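Local coordinates for SAM dependent methyltransferase (Aquifex aeolicus, PDB 3DH0), which binds S-adenosylmethionine and is probably a methyltransferase of Rossmann-like fold, at residues V70-E73 against M74-A78; K11-K14 against L15-P18. All coordinates share one frame; numbering follows the deposited sequence.

Interaction 1: V70-E73 against M74-A78; sequences VQEE and MVNYA. With SAM (S-adenosylmethionine), chain C.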
loop_
_atom_site.group_PDB
_atom_site.type_symbol
_atom_site.label_atom_id
_atom_site.label_comp_id
_atom_site.label_asym_id
_atom_site.label_seq_id
_atom_site.Cartn_x
_atom_site.Cartn_y
_atom_site.Cartn_z
ATOM N N VAL A 70 11.594 -1.211 -0.936
ATOM C CA VAL A 70 12.856 -1.945 -0.980
ATOM C C VAL A 70 13.847 -1.403 -1.996
ATOM O O VAL A 70 15.040 -1.622 -1.851
ATOM C CB VAL A 70 12.650 -3.436 -1.317
ATOM C CG1 VAL A 70 11.945 -4.155 -0.170
ATOM C CG2 VAL A 70 11.865 -3.569 -2.612
ATOM N N GLN A 71 13.366 -0.707 -3.024
ATOM C CA GLN A 71 14.270 -0.165 -4.038
ATOM C C GLN A 71 14.687 1.281 -3.808
ATOM O O GLN A 71 13.858 2.174 -3.677
ATOM C CB GLN A 71 13.668 -0.339 -5.429
ATOM C CG GLN A 71 13.599 -1.790 -5.844
ATOM C CD GLN A 71 13.322 -1.969 -7.316
ATOM O OE1 GLN A 71 12.173 -1.970 -7.752
ATOM N NE2 GLN A 71 14.386 -2.118 -8.101
ATOM N N GLU A 72 16.001 1.484 -3.759
ATOM C CA GLU A 72 16.593 2.784 -3.518
ATOM C C GLU A 72 16.155 3.840 -4.529
ATOM O O GLU A 72 15.902 4.991 -4.159
ATOM C CB GLU A 72 18.125 2.657 -3.510
ATOM C CG GLU A 72 18.848 3.952 -3.116
ATOM C CD GLU A 72 20.363 3.835 -3.070
ATOM O OE1 GLU A 72 20.887 2.911 -2.406
ATOM O OE2 GLU A 72 21.033 4.689 -3.684
ATOM N N GLU A 73 16.064 3.457 -5.801
ATOM C CA GLU A 73 15.657 4.406 -6.826
ATOM C C GLU A 73 14.239 4.892 -6.594
ATOM O O GLU A 73 13.940 6.064 -6.804
ATOM C CB GLU A 73 15.796 3.811 -8.234
ATOM C CG GLU A 73 15.586 2.318 -8.376
ATOM C CD GLU A 73 16.800 1.516 -7.934
ATOM O OE1 GLU A 73 17.931 1.985 -8.183
ATOM O OE2 GLU A 73 16.629 0.419 -7.353
ATOM N N MET A 74 13.366 3.996 -6.154
ATOM C CA MET A 74 11.994 4.372 -5.876
ATOM C C MET A 74 11.951 5.264 -4.640
ATOM O O MET A 74 11.155 6.202 -4.554
ATOM C CB MET A 74 11.122 3.135 -5.661
ATOM C CG MET A 74 10.456 2.617 -6.922
ATOM S SD MET A 74 11.573 1.886 -8.105
ATOM C CE MET A 74 10.559 0.655 -8.782
ATOM N N VAL A 75 12.821 4.987 -3.683
ATOM C CA VAL A 75 12.857 5.790 -2.475
ATOM C C VAL A 75 13.235 7.240 -2.789
ATOM O O VAL A 75 12.554 8.176 -2.374
ATOM C CB VAL A 75 13.855 5.204 -1.453
ATOM C CG1 VAL A 75 13.928 6.089 -0.232
ATOM C CG2 VAL A 75 13.437 3.792 -1.067
ATOM N N ASN A 76 14.309 7.434 -3.540
ATOM C CA ASN A 76 14.723 8.792 -3.840
ATOM C C ASN A 76 13.764 9.546 -4.751
ATOM O O ASN A 76 13.657 10.760 -4.675
ATOM C CB ASN A 76 16.146 8.796 -4.401
ATOM C CG ASN A 76 17.182 8.338 -3.372
ATOM O OD1 ASN A 76 17.185 8.796 -2.224
ATOM N ND2 ASN A 76 18.064 7.430 -3.783
ATOM N N TYR A 77 13.050 8.819 -5.595
ATOM C CA TYR A 77 12.102 9.442 -6.497
ATOM C C TYR A 77 10.914 9.956 -5.693
ATOM O O TYR A 77 10.474 11.094 -5.876
ATOM C CB TYR A 77 11.617 8.430 -7.529
ATOM C CG TYR A 77 10.760 9.037 -8.607
ATOM C CD1 TYR A 77 11.318 9.474 -9.809
ATOM C CD2 TYR A 77 9.380 9.171 -8.434
ATOM C CE1 TYR A 77 10.525 10.022 -10.808
ATOM C CE2 TYR A 77 8.585 9.720 -9.429
ATOM C CZ TYR A 77 9.163 10.139 -10.610
ATOM O OH TYR A 77 8.371 10.669 -11.593
ATOM N N ALA A 78 10.394 9.104 -4.812
ATOM C CA ALA A 78 9.257 9.461 -3.965
ATOM C C ALA A 78 9.617 10.607 -3.029
ATOM O O ALA A 78 8.798 11.464 -2.739
ATOM C CB ALA A 78 8.811 8.253 -3.150
HETATM N N SAM C . 1.970 1.521 -5.101
HETATM C CA SAM C . 2.680 2.344 -6.128
HETATM C C SAM C . 1.724 3.314 -6.782
HETATM O O SAM C . 0.545 3.312 -6.424
HETATM O OXT SAM C . 2.233 4.072 -7.670
HETATM C CB SAM C . 3.288 1.431 -7.189
HETATM C CG SAM C . 3.948 0.292 -6.525
HETATM S SD SAM C . 4.772 -0.995 -7.503
HETATM C CE SAM C . 3.393 -1.848 -8.268
HETATM C "C5'" SAM C . 5.328 -2.036 -6.237
HETATM C "C4'" SAM C . 6.518 -1.535 -5.445
HETATM O "O4'" SAM C . 6.717 -2.521 -4.439
HETATM C "C3'" SAM C . 7.841 -1.592 -6.233
HETATM O "O3'" SAM C . 8.221 -0.199 -6.427
HETATM C "C2'" SAM C . 8.853 -2.248 -5.313
HETATM O "O2'" SAM C . 10.139 -1.681 -5.189
HETATM C "C1'" SAM C . 8.011 -2.412 -4.009
HETATM N N9 SAM C . 8.255 -3.590 -3.199
HETATM C C8 SAM C . 8.403 -4.913 -3.562
HETATM N N7 SAM C . 8.593 -5.703 -2.552
HETATM C C5 SAM C . 8.574 -4.857 -1.444
HETATM C C6 SAM C . 8.714 -5.093 -0.046
HETATM N N6 SAM C . 8.919 -6.331 0.452
HETATM N N1 SAM C . 8.639 -4.007 0.817
HETATM C C2 SAM C . 8.433 -2.782 0.275
HETATM N N3 SAM C . 8.287 -2.460 -1.015
HETATM C C4 SAM C . 8.365 -3.549 -1.828
#
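Val70 lies over one face of the adenine of SAM: CG1 sits 3.4 Å from C6, and CG2 is near C4. Glu72 and Asn76 lie side by side at the helix surface. Their carboxylate and amide planes are turned 79° apart, and Asn76 ND2 meets Glu72 CG at 3.6 Å. Gln71, at the N-cap position of helix 72-85, runs alongside Met74. Its CG approaches ribose O2' at 3.5 Å. The Met74 chain bends at chi2 (70°) and again at chi3 (147°), and together these bends bring CE to 3.4 Å from O3'. With an alanine in place of Gln71, cutting the chain back to CB would probably thin the packing beside O2' and the Met74 methyl group. Gln71 O accepts a hydrogen bond from Val75 N at 3.0 Å. Asn76 N bonds Glu72 O and Tyr77 N bonds Glu73 O, the regular helical pattern. The chemistry is split. The Val70 branches meet the adenine, and Gln71 CG and Met74 CG and CE meet the ribose hydroxyls. The polar grip comes from Asp69, at the end of strand 64-69, which Gln71 N hydrogen-bonds and which itself bonds SAM, as in other Rossmann-like methyltransferases.

Interaction 2: K11-K14 against L15-P18; sequences KIKK and LDDP. With SAM (S-adenosylmethionine), chain C.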
loop_
_atom_site.group_PDB
_atom_site.type_symbol
_atom_site.label_atom_id
_atom_site.label_comp_id
_atom_site.label_asym_id
_atom_site.label_seq_id
_atom_site.Cartn_x
_atom_site.Cartn_y
_atom_site.Cartn_z
ATOM N N LYS A 11 11.022 1.992 -15.357
ATOM C CA LYS A 11 9.655 2.171 -15.832
ATOM C C LYS A 11 8.850 3.008 -14.845
ATOM O O LYS A 11 7.642 3.164 -14.999
ATOM C CB LYS A 11 8.961 0.814 -15.982
ATOM C CG LYS A 11 9.408 -0.055 -17.141
ATOM C CD LYS A 11 8.624 -1.360 -17.135
ATOM C CE LYS A 11 8.700 -2.078 -18.478
ATOM N NZ LYS A 11 10.093 -2.400 -18.865
ATOM N N ILE A 12 9.522 3.545 -13.834
ATOM C CA ILE A 12 8.860 4.324 -12.791
ATOM C C ILE A 12 7.841 5.381 -13.218
ATOM O O ILE A 12 6.894 5.661 -12.484
ATOM C CB ILE A 12 9.887 5.014 -11.872
ATOM C CG1 ILE A 12 9.201 5.430 -10.571
ATOM C CG2 ILE A 12 10.472 6.243 -12.560
ATOM C CD1 ILE A 12 10.153 5.694 -9.450
ATOM N N LYS A 13 8.025 5.967 -14.393
ATOM C CA LYS A 13 7.105 6.987 -14.866
ATOM C C LYS A 13 5.726 6.383 -15.070
ATOM O O LYS A 13 4.724 7.095 -15.129
ATOM C CB LYS A 13 7.617 7.585 -16.173
ATOM C CG LYS A 13 7.756 9.085 -16.147
ATOM C CD LYS A 13 8.764 9.527 -15.122
ATOM C CE LYS A 13 8.656 11.026 -14.887
ATOM N NZ LYS A 13 7.293 11.418 -14.421
ATOM N N LYS A 14 5.679 5.060 -15.191
ATOM C CA LYS A 14 4.416 4.362 -15.365
ATOM C C LYS A 14 3.660 4.374 -14.044
ATOM O O LYS A 14 2.455 4.143 -14.000
ATOM C CB LYS A 14 4.654 2.919 -15.799
ATOM C CG LYS A 14 4.643 2.670 -17.293
ATOM C CD LYS A 14 4.775 1.167 -17.555
ATOM C CE LYS A 14 4.699 0.811 -19.046
ATOM N NZ LYS A 14 5.258 -0.553 -19.390
ATOM N N LEU A 15 4.379 4.637 -12.963
ATOM C CA LEU A 15 3.764 4.688 -11.650
ATOM C C LEU A 15 3.363 6.128 -11.306
ATOM O O LEU A 15 2.503 6.362 -10.467
ATOM C CB LEU A 15 4.740 4.145 -10.610
ATOM C CG LEU A 15 5.229 2.705 -10.821
ATOM C CD1 LEU A 15 6.368 2.382 -9.840
ATOM C CD2 LEU A 15 4.057 1.736 -10.661
ATOM N N ASP A 16 3.975 7.087 -11.987
ATOM C CA ASP A 16 3.702 8.501 -11.755
ATOM C C ASP A 16 2.864 9.050 -12.921
ATOM O O ASP A 16 3.161 10.097 -13.493
ATOM C CB ASP A 16 5.044 9.248 -11.636
ATOM C CG ASP A 16 4.934 10.542 -10.857
ATOM O OD1 ASP A 16 3.966 10.684 -10.082
ATOM O OD2 ASP A 16 5.820 11.413 -11.007
ATOM N N ASP A 17 1.803 8.322 -13.254
ATOM C CA ASP A 17 0.911 8.683 -14.353
ATOM C C ASP A 17 -0.468 9.104 -13.837
ATOM O O ASP A 17 -1.216 8.284 -13.295
ATOM C CB ASP A 17 0.775 7.484 -15.292
ATOM C CG ASP A 17 0.032 7.815 -16.566
ATOM O OD1 ASP A 17 -0.106 6.901 -17.402
ATOM O OD2 ASP A 17 -0.408 8.972 -16.741
ATOM N N PRO A 18 -0.832 10.388 -14.020
ATOM C CA PRO A 18 -2.134 10.858 -13.546
ATOM C C PRO A 18 -3.309 10.066 -14.086
ATOM O O PRO A 18 -4.413 10.162 -13.558
ATOM C CB PRO A 18 -2.156 12.320 -13.982
ATOM C CG PRO A 18 -1.307 12.337 -15.174
ATOM C CD PRO A 18 -0.156 11.439 -14.798
HETATM N N SAM C . 1.970 1.521 -5.101
HETATM C CA SAM C . 2.680 2.344 -6.128
HETATM C C SAM C . 1.724 3.314 -6.782
HETATM O O SAM C . 0.545 3.312 -6.424
HETATM O OXT SAM C . 2.233 4.072 -7.670
HETATM C CB SAM C . 3.288 1.431 -7.189
HETATM C CG SAM C . 3.948 0.292 -6.525
HETATM S SD SAM C . 4.772 -0.995 -7.503
HETATM C CE SAM C . 3.393 -1.848 -8.268
HETATM C "C5'" SAM C . 5.328 -2.036 -6.237
HETATM C "C4'" SAM C . 6.518 -1.535 -5.445
HETATM O "O4'" SAM C . 6.717 -2.521 -4.439
HETATM C "C3'" SAM C . 7.841 -1.592 -6.233
HETATM O "O3'" SAM C . 8.221 -0.199 -6.427
HETATM C "C2'" SAM C . 8.853 -2.248 -5.313
HETATM O "O2'" SAM C . 10.139 -1.681 -5.189
HETATM C "C1'" SAM C . 8.011 -2.412 -4.009
HETATM N N9 SAM C . 8.255 -3.590 -3.199
HETATM C C8 SAM C . 8.403 -4.913 -3.562
HETATM N N7 SAM C . 8.593 -5.703 -2.552
HETATM C C5 SAM C . 8.574 -4.857 -1.444
HETATM C C6 SAM C . 8.714 -5.093 -0.046
HETATM N N6 SAM C . 8.919 -6.331 0.452
HETATM N N1 SAM C . 8.639 -4.007 0.817
HETATM C C2 SAM C . 8.433 -2.782 0.275
HETATM N N3 SAM C . 8.287 -2.460 -1.015
HETATM C C4 SAM C . 8.365 -3.549 -1.828
#
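Leu15 N donates to Ile12 O at 2.8 Å, closing a tight helical turn, and Asp16 N makes weak bonds to both Ile12 O and Lys13 O. Lys14 N is bonded to Lys11 O in the same way, so successive i to i+3 bonds wind the chain here. The side chains of Ile12 and Leu15 come to one side of the turn. Leu15 chi1 (-59°) sets CG beside the backbone N. From there CD1 meets Ile12 CG1 at 4.2 Å, and the other branch, CD2, reaches CB of the SAM methionine chain at 3.6 Å. Phe7 and Ala48 also touch Leu15, which is buried. Lys13 and Asp16 form the polar part of the turn. Their side chains run alongside each other and point the same way. The Lys13 chain bends at chi2 (63°) and chi4, and NZ ends 3.7 Å from Asp16 OD2, a long salt bridge. Asp16 has stronger partners: OD1 pairs with Lys81 and OD2 is hydrogen-bonded to Tyr77 OH. Lys13 NZ is hydrogen-bonded to the same Tyr77 hydroxyl. The nearby positive charges would be expected to favour an ionised Asp16. Asp17 OD1 is hydrogen-bonded to Ser19 OG. This is a short irregular turn in the N-terminal region before helix 26-33. Nearby Arg20 also binds SAM. Leu15 itself helps form the wall of the cofactor pocket along the methionine part.

How the interactions relate
Both interactions lie near the protein surface, and each has a single buried touching residue, Met74 or Leu15. Interaction 1 belongs to the beta-alpha-beta unit of strand 64-69, helix 72-85 and strand 90-94. It relies on helical backbone bonds and packing on SAM. Interaction 2, before helix 26-33, is a short run of i to i+3 bonds, in which those of Asp16 N are weak. It adds a long Lys13-Asp16 salt bridge and an Ile12-Leu15 apolar pair. Residues 70-78 meet the adenine and ribose, whereas 11-18 meet the methionine chain. The two touch: Ile12 CD1 packs 3.5 Å from Tyr77 CG. Tyr77 thus joins the N-terminal turn to helix 72-85 by both its ring and its hydroxyl.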